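Local coordinates for protein LRA-12 (Uncultured bacterium, PDB 5AEB) that hydrolyses the beta-lactam ring of antibiotics, carbapenems among them, as a class B3 metallo-beta-lactamase with two zinc ions, at residues A94-K97 / K98-A102; K260-K263 / E264-H268. All coordinates share one frame; numbering follows the deposited sequence.

Contact 1: A94-K97 / K98-A102; sequences AEIK and KITGA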
ATOM      1  N   ALA A  94      14.081  -0.585   1.747  1.00 21.10           N
ATOM      2  CA  ALA A  94      15.436  -0.152   2.117  1.00 21.46           C
ATOM      3  C   ALA A  94      16.333   0.002   0.883  1.00 21.75           C
ATOM      4  O   ALA A  94      17.029   1.004   0.742  1.00 21.61           O
ATOM      5  CB  ALA A  94      16.070  -1.086   3.133  1.00 21.97           C
ATOM      6  N   GLU A  95      16.269  -0.971  -0.020  1.00 22.22           N
ATOM      7  CA  GLU A  95      17.075  -0.953  -1.226  1.00 22.80           C
ATOM      8  C   GLU A  95      16.684   0.185  -2.178  1.00 22.40           C
ATOM      9  O   GLU A  95      17.555   0.869  -2.746  1.00 22.36           O
ATOM     10  CB  GLU A  95      16.949  -2.276  -1.924  1.00 24.01           C
ATOM     11  CG  GLU A  95      17.592  -2.297  -3.296  1.00 25.28           C
ATOM     12  CD  GLU A  95      17.817  -3.709  -3.813  1.00 26.54           C
ATOM     13  OE1 GLU A  95      17.376  -4.686  -3.146  1.00 27.04           O
ATOM     14  OE2 GLU A  95      18.445  -3.835  -4.901  1.00 27.49           O
ATOM     15  N   ILE A  96      15.379   0.395  -2.351  1.00 18.70           N
ATOM     16  CA  ILE A  96      14.926   1.447  -3.241  1.00 18.50           C
ATOM     17  C   ILE A  96      15.258   2.806  -2.643  1.00 18.31           C
ATOM     18  O   ILE A  96      15.615   3.739  -3.364  1.00 18.63           O
ATOM     19  CB  ILE A  96      13.443   1.269  -3.634  1.00 18.32           C
ATOM     20  CG1 ILE A  96      13.385   0.208  -4.729  1.00 18.69           C
ATOM     21  CG2 ILE A  96      12.820   2.545  -4.182  1.00 17.97           C
ATOM     22  CD1 ILE A  96      12.122  -0.612  -4.654  1.00 18.87           C
ATOM     23  N   LYS A  97      15.204   2.906  -1.328  1.00 18.22           N
ATOM     24  CA  LYS A  97      15.519   4.159  -0.706  1.00 18.37           C
ATOM     25  C   LYS A  97      17.003   4.431  -0.845  1.00 18.82           C
ATOM     26  O   LYS A  97      17.417   5.599  -1.038  1.00 19.16           O
ATOM     27  CB  LYS A  97      15.122   4.159   0.772  1.00 18.28           C
ATOM     28  CG  LYS A  97      15.244   5.532   1.392  1.00 18.51           C
ATOM     29  CD  LYS A  97      15.054   5.500   2.900  1.00 18.63           C
ATOM     30  CE  LYS A  97      15.274   6.886   3.449  1.00 19.19           C
ATOM     31  NZ  LYS A  97      15.707   6.781   4.863  1.00 19.73           N
ATOM     32  N   LYS A  98      17.813   3.372  -0.721  1.00 18.97           N
ATOM     33  CA  LYS A  98      19.258   3.541  -0.835  1.00 19.71           C
ATOM     34  C   LYS A  98      19.636   4.091  -2.182  1.00 19.88           C
ATOM     35  O   LYS A  98      20.395   5.055  -2.277  1.00 20.36           O
ATOM     36  CB  LYS A  98      19.994   2.224  -0.579  1.00 20.36           C
ATOM     37  CG  LYS A  98      20.248   2.020   0.897  1.00 21.03           C
ATOM     38  CD  LYS A  98      20.527   0.537   1.083  1.00 21.80           C
ATOM     39  CE  LYS A  98      21.154   0.295   2.408  1.00 22.20           C
ATOM     40  NZ  LYS A  98      22.581   0.523   2.164  1.00 23.67           N
ATOM     41  N   ILE A  99      19.074   3.477  -3.216  1.00 19.54           N
ATOM     42  CA  ILE A  99      19.414   3.770  -4.603  1.00 19.87           C
ATOM     43  C   ILE A  99      18.869   5.128  -5.065  1.00 19.96           C
ATOM     44  O   ILE A  99      19.561   5.875  -5.734  1.00 20.56           O
ATOM     45  CB  ILE A  99      18.887   2.655  -5.560  1.00 19.77           C
ATOM     46  CG1 ILE A  99      19.675   1.367  -5.335  1.00 19.97           C
ATOM     47  CG2 ILE A  99      18.988   3.107  -7.014  1.00 20.15           C
ATOM     48  CD1 ILE A  99      18.999   0.122  -5.877  1.00 19.89           C
ATOM     49  N   THR A 100      17.654   5.456  -4.674  1.00 19.55           N
ATOM     50  CA  THR A 100      17.014   6.697  -5.118  1.00 19.72           C
ATOM     51  C   THR A 100      17.391   7.887  -4.268  1.00 20.23           C
ATOM     52  O   THR A 100      17.359   9.004  -4.744  1.00 21.22           O
ATOM     53  CB  THR A 100      15.463   6.581  -5.072  1.00 19.25           C
ATOM     54  OG1 THR A 100      15.048   6.161  -3.757  1.00 18.82           O
ATOM     55  CG2 THR A 100      14.964   5.581  -6.105  1.00 19.12           C
ATOM     56  N   GLY A 101      17.713   7.665  -2.995  1.00 20.27           N
ATOM     57  CA  GLY A 101      17.863   8.785  -2.036  1.00 20.63           C
ATOM     58  C   GLY A 101      16.572   9.567  -1.767  1.00 20.80           C
ATOM     59  O   GLY A 101      16.607  10.711  -1.328  1.00 21.01           O
ATOM     60  N   ALA A 102      15.429   8.941  -2.027  1.00 20.35           N
ATOM     61  CA  ALA A 102      14.110   9.574  -1.811  1.00 20.41           C
ATOM     62  C   ALA A 102      13.819   9.602  -0.310  1.00 20.38           C
ATOM     63  O   ALA A 102      14.416   8.826   0.447  1.00 20.12           O
ATOM     64  CB  ALA A 102      13.012   8.819  -2.576  1.00 19.55           C
TER

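Contact 2: K260-K263 / E264-H268; sequences KLQK and EYEKH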
ATOM      1  N   LYS A 260     -17.531  -8.016   3.979  1.00 28.69           N
ATOM      2  CA  LYS A 260     -16.777  -9.228   4.320  1.00 29.54           C
ATOM      3  C   LYS A 260     -15.779  -8.991   5.457  1.00 28.56           C
ATOM      4  O   LYS A 260     -15.704  -9.766   6.403  1.00 29.40           O
ATOM      5  CB  LYS A 260     -16.048  -9.745   3.105  1.00 30.82           C
ATOM      6  CG  LYS A 260     -16.945 -10.577   2.201  1.00 34.55           C
ATOM      7  CD  LYS A 260     -16.634 -10.387   0.719  1.00 36.55           C
ATOM      8  CE  LYS A 260     -15.273 -10.978   0.334  1.00 39.27           C
ATOM      9  NZ  LYS A 260     -14.617 -10.255  -0.795  1.00 39.85           N
ATOM     10  N   LEU A 261     -15.049  -7.886   5.396  1.00 26.60           N
ATOM     11  CA  LEU A 261     -14.064  -7.630   6.413  1.00 26.35           C
ATOM     12  C   LEU A 261     -14.726  -7.250   7.754  1.00 26.84           C
ATOM     13  O   LEU A 261     -14.171  -7.515   8.819  1.00 27.05           O
ATOM     14  CB  LEU A 261     -13.054  -6.587   5.934  1.00 25.01           C
ATOM     15  CG  LEU A 261     -12.249  -6.937   4.671  1.00 24.94           C
ATOM     16  CD1 LEU A 261     -11.483  -5.708   4.252  1.00 24.48           C
ATOM     17  CD2 LEU A 261     -11.309  -8.131   4.844  1.00 25.72           C
ATOM     18  N   GLN A 262     -15.901  -6.643   7.681  1.00 27.72           N
ATOM     19  CA  GLN A 262     -16.722  -6.338   8.856  1.00 30.27           C
ATOM     20  C   GLN A 262     -17.155  -7.630   9.585  1.00 32.05           C
ATOM     21  O   GLN A 262     -16.974  -7.736  10.799  1.00 32.47           O
ATOM     22  CB  GLN A 262     -17.928  -5.497   8.446  1.00 31.38           C
ATOM     23  CG  GLN A 262     -19.032  -5.372   9.487  1.00 34.38           C
ATOM     24  CD  GLN A 262     -18.617  -4.501  10.657  1.00 35.75           C
ATOM     25  OE1 GLN A 262     -17.960  -3.471  10.481  1.00 35.49           O
ATOM     26  NE2 GLN A 262     -18.976  -4.924  11.861  1.00 37.77           N
ATOM     27  N   LYS A 263     -17.698  -8.600   8.834  1.00 33.72           N
ATOM     28  CA  LYS A 263     -18.067  -9.923   9.373  1.00 35.74           C
ATOM     29  C   LYS A 263     -16.861 -10.630  10.008  1.00 36.00           C
ATOM     30  O   LYS A 263     -16.990 -11.319  11.031  1.00 36.60           O
ATOM     31  CB  LYS A 263     -18.660 -10.815   8.285  1.00 37.31           C
ATOM     32  CG  LYS A 263     -19.897 -10.244   7.588  1.00 39.57           C
ATOM     33  CD  LYS A 263     -20.895  -9.671   8.592  1.00 42.27           C
ATOM     34  CE  LYS A 263     -21.720  -8.537   8.013  1.00 43.32           C
ATOM     35  NZ  LYS A 263     -22.568  -9.000   6.879  1.00 45.90           N
ATOM     36  N   GLU A 264     -15.698 -10.468   9.369  1.00 34.90           N
ATOM     37  CA  GLU A 264     -14.456 -11.017   9.847  1.00 34.77           C
ATOM     38  C   GLU A 264     -14.089 -10.396  11.202  1.00 34.08           C
ATOM     39  O   GLU A 264     -13.739 -11.111  12.145  1.00 34.58           O
ATOM     40  CB  GLU A 264     -13.363 -10.784   8.814  1.00 36.24           C
ATOM     41  CG  GLU A 264     -12.072 -11.510   9.102  1.00 39.55           C
ATOM     42  CD  GLU A 264     -12.252 -13.001   9.079  1.00 43.27           C
ATOM     43  OE1 GLU A 264     -12.890 -13.544   9.998  1.00 45.72           O
ATOM     44  OE2 GLU A 264     -11.760 -13.638   8.134  1.00 47.73           O
ATOM     45  N   TYR A 265     -14.169  -9.068  11.288  1.00 32.67           N
ATOM     46  CA  TYR A 265     -13.955  -8.328  12.519  1.00 32.38           C
ATOM     47  C   TYR A 265     -14.852  -8.838  13.664  1.00 34.58           C
ATOM     48  O   TYR A 265     -14.380  -8.989  14.790  1.00 34.92           O
ATOM     49  CB  TYR A 265     -14.175  -6.834  12.272  1.00 31.74           C
ATOM     50  CG  TYR A 265     -14.458  -5.994  13.503  1.00 33.14           C
ATOM     51  CD1 TYR A 265     -13.445  -5.662  14.388  1.00 33.56           C
ATOM     52  CD2 TYR A 265     -15.740  -5.527  13.776  1.00 34.96           C
ATOM     53  CE1 TYR A 265     -13.691  -4.888  15.500  1.00 35.78           C
ATOM     54  CE2 TYR A 265     -15.995  -4.751  14.894  1.00 37.14           C
ATOM     55  CZ  TYR A 265     -14.961  -4.446  15.750  1.00 37.70           C
ATOM     56  OH  TYR A 265     -15.195  -3.677  16.856  1.00 40.66           O
ATOM     57  N   GLU A 266     -16.119  -9.107  13.358  1.00 35.88           N
ATOM     58  CA  GLU A 266     -17.094  -9.638  14.322  1.00 39.46           C
ATOM     59  C   GLU A 266     -16.736 -11.016  14.884  1.00 39.77           C
ATOM     60  O   GLU A 266     -16.900 -11.261  16.078  1.00 42.03           O
ATOM     61  CB  GLU A 266     -18.507  -9.668  13.713  1.00 41.58           C
ATOM     62  CG  GLU A 266     -19.206  -8.316  13.710  1.00 44.11           C
ATOM     63  CD  GLU A 266     -20.412  -8.260  12.782  1.00 47.19           C
ATOM     64  OE1 GLU A 266     -21.144  -9.271  12.656  1.00 50.14           O
ATOM     65  OE2 GLU A 266     -20.648  -7.189  12.180  1.00 48.09           O
ATOM     66  N   LYS A 267     -16.269 -11.912  14.030  1.00 38.91           N
ATOM     67  CA  LYS A 267     -15.759 -13.201  14.467  1.00 40.92           C
ATOM     68  C   LYS A 267     -14.503 -13.051  15.347  1.00 40.87           C
ATOM     69  O   LYS A 267     -14.265 -13.869  16.244  1.00 41.40           O
ATOM     70  CB  LYS A 267     -15.416 -14.052  13.243  1.00 41.28           C
ATOM     71  CG  LYS A 267     -16.621 -14.610  12.494  1.00 43.66           C
ATOM     72  CD  LYS A 267     -16.191 -15.313  11.213  1.00 43.82           C
ATOM     73  CE  LYS A 267     -17.271 -16.261  10.695  1.00 46.97           C
ATOM     74  NZ  LYS A 267     -18.517 -15.542  10.301  1.00 47.27           N
ATOM     75  N   HIS A 268     -13.736 -11.993  15.045  1.00 40.13           N
ATOM     76  CA  HIS A 268     -12.394 -11.634  15.553  1.00 40.44           C
ATOM     77  C   HIS A 268     -11.137 -12.177  14.798  1.00 40.25           C
ATOM     78  O   HIS A 268     -10.039 -12.001  15.306  1.00 41.42           O
ATOM     79  CB  HIS A 268     -12.294 -11.735  17.102  1.00 42.73           C
ATOM     80  CG  HIS A 268     -13.463 -11.101  17.865  1.00 46.25           C
ATOM     81  ND1 HIS A 268     -14.160 -10.036  17.404  1.00 46.86           N
ATOM     82  CD2 HIS A 268     -14.046 -11.435  19.114  1.00 50.43           C
ATOM     83  CE1 HIS A 268     -15.127  -9.697  18.296  1.00 49.29           C
ATOM     84  NE2 HIS A 268     -15.061 -10.559  19.341  1.00 51.06           N
TER

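Contact 1: A94-K97 / K98-A102
Thr-100 turns its hydroxyl between its own backbone N and carbonyl carbon (chi1 54°), which swings OG1 back along the helix onto the carbonyl of Ile-96, one turn earlier. The bond from Thr-100 OG1 to Ile-96 O is short, 2.5 Å, and the same oxygen also takes the regular helical bond from Thr-100 N at 3.0 Å. Two donors of one residue thus grip this carbonyl oxygen, one on each face of its plane. OG1 works in the other direction as well: Ala-102 N, 3.3 Å from Thr-100 OG1, donates to it nearly straight (160°), closing an ST turn. Threonine suits the last helical position because a hydroxyl can give to the helix behind and receive from the chain ahead. Its methyl group, CG2, lies 4.2 Å from Ile-96 CG2; Thr-100 also touches Thr-77, and Ile-96 touches Ile-63 of helix 60-69. Gly-101 follows with positive phi, a backbone shape easiest for a residue without CB, while Gly-101 N still reaches Lys-97 O at 2.9 Å.

On the solvent side, Glu-95 sends an extended chain alongside Ile-99, so that Glu-95 CG meets Ile-99 CD1 at 3.8 Å and the carboxylate stays at the surface. On the flank toward strand 77-81, Lys-97 is also extended; its CG passes 3.5 Å from Ala-102 O, and its aliphatic length touches Leu-80 before NZ donates to Ile-135 O. Lysine suits this place, where an apolar stem lies on the core and the amine reaches a carbonyl.

Ile-96, Lys-97, Thr-100 and Ala-102 all touch strand 77-81, and the turn leads into strand 103-107, parallel to it: the helix-to-strand return of a right-handed beta-alpha-beta crossover in the metallo-beta-lactamase fold.

Contact 2: K260-K263 / E264-H268
Backbone bonds from each residue of 264-267 to the carbonyl four places earlier, such as Tyr-265 N to Leu-261 O at 2.9 Å, carry the helix from 260-263 to its end, and His-268 then leaves it with positive phi. Across one turn the side chains of Gln-262 and Glu-266 close a bond of their own. Gln-262 bends at chi2 (71°), bringing its amide round towards the following turn, whereas Glu-266 stays extended beyond CG. An N-H of Gln-262 NE2 is donated to Glu-266 OE2 over 2.8 Å, nearly linear at 174°. The carboxylate oxygen lies in the plane of the amide and accepts through its anti lone pair, although the two flat groups are inclined to each other by 54°. The i to i+4 spacing suits an amide donor and a carboxylate, which is probably charged, at the edge of the helix where it meets solvent. Lys-263 lies alongside Glu-266, pointing the same way, but its NZ forms a salt bridge with Asp-259 instead.

On the inward side, helix 251-267 packs on helix 204-216 in the outer helical layer of the alpha-beta/beta-alpha sandwich. Tyr-265 inserts its ring among Tyr-208, Ala-209 and Leu-212, while its CD2 edge meets Gln-262 NE2 at 3.8 Å; an aromatic with a polar tip fits this half-covered place. Leu-261, fully apolar, rests on Met-186, Pro-187 and Thr-188.

At the helix end His-268 folds back. Its ND1 donates to Tyr-265 O at 2.8 Å, lying in the plane of that carbonyl. His-268 N gives the same oxygen a weak bond, which the side-chain donor supplements where the helix ends. Glu-266 O sits 3.1 Å above one face of the imidazole, offset towards its rim, and the ring also meets Phe-195, with their planes inclined.

Both contacts run to the C-terminal end of a helix: contact 1 takes in nearly all of 93-100, contact 2 the end of 251-267. They lie on opposite sides of the molecule, centres 37 Å apart and nearest atoms about 26 Å apart. Between them lie the two beta sheets, with the di-zinc site at one edge of the sheet pair. Helix 93-100 follows in sequence the zinc ligands Gln-84, His-86, Asp-88 and His-89, and the side chain of Ile-96 is about 11 Å from that of His-89. In contact 2 the side chain of Leu-261 is about 8 Å from that of His-161 and about 11 Å from a bound zinc ion. Neither contact supplies a metal ligand.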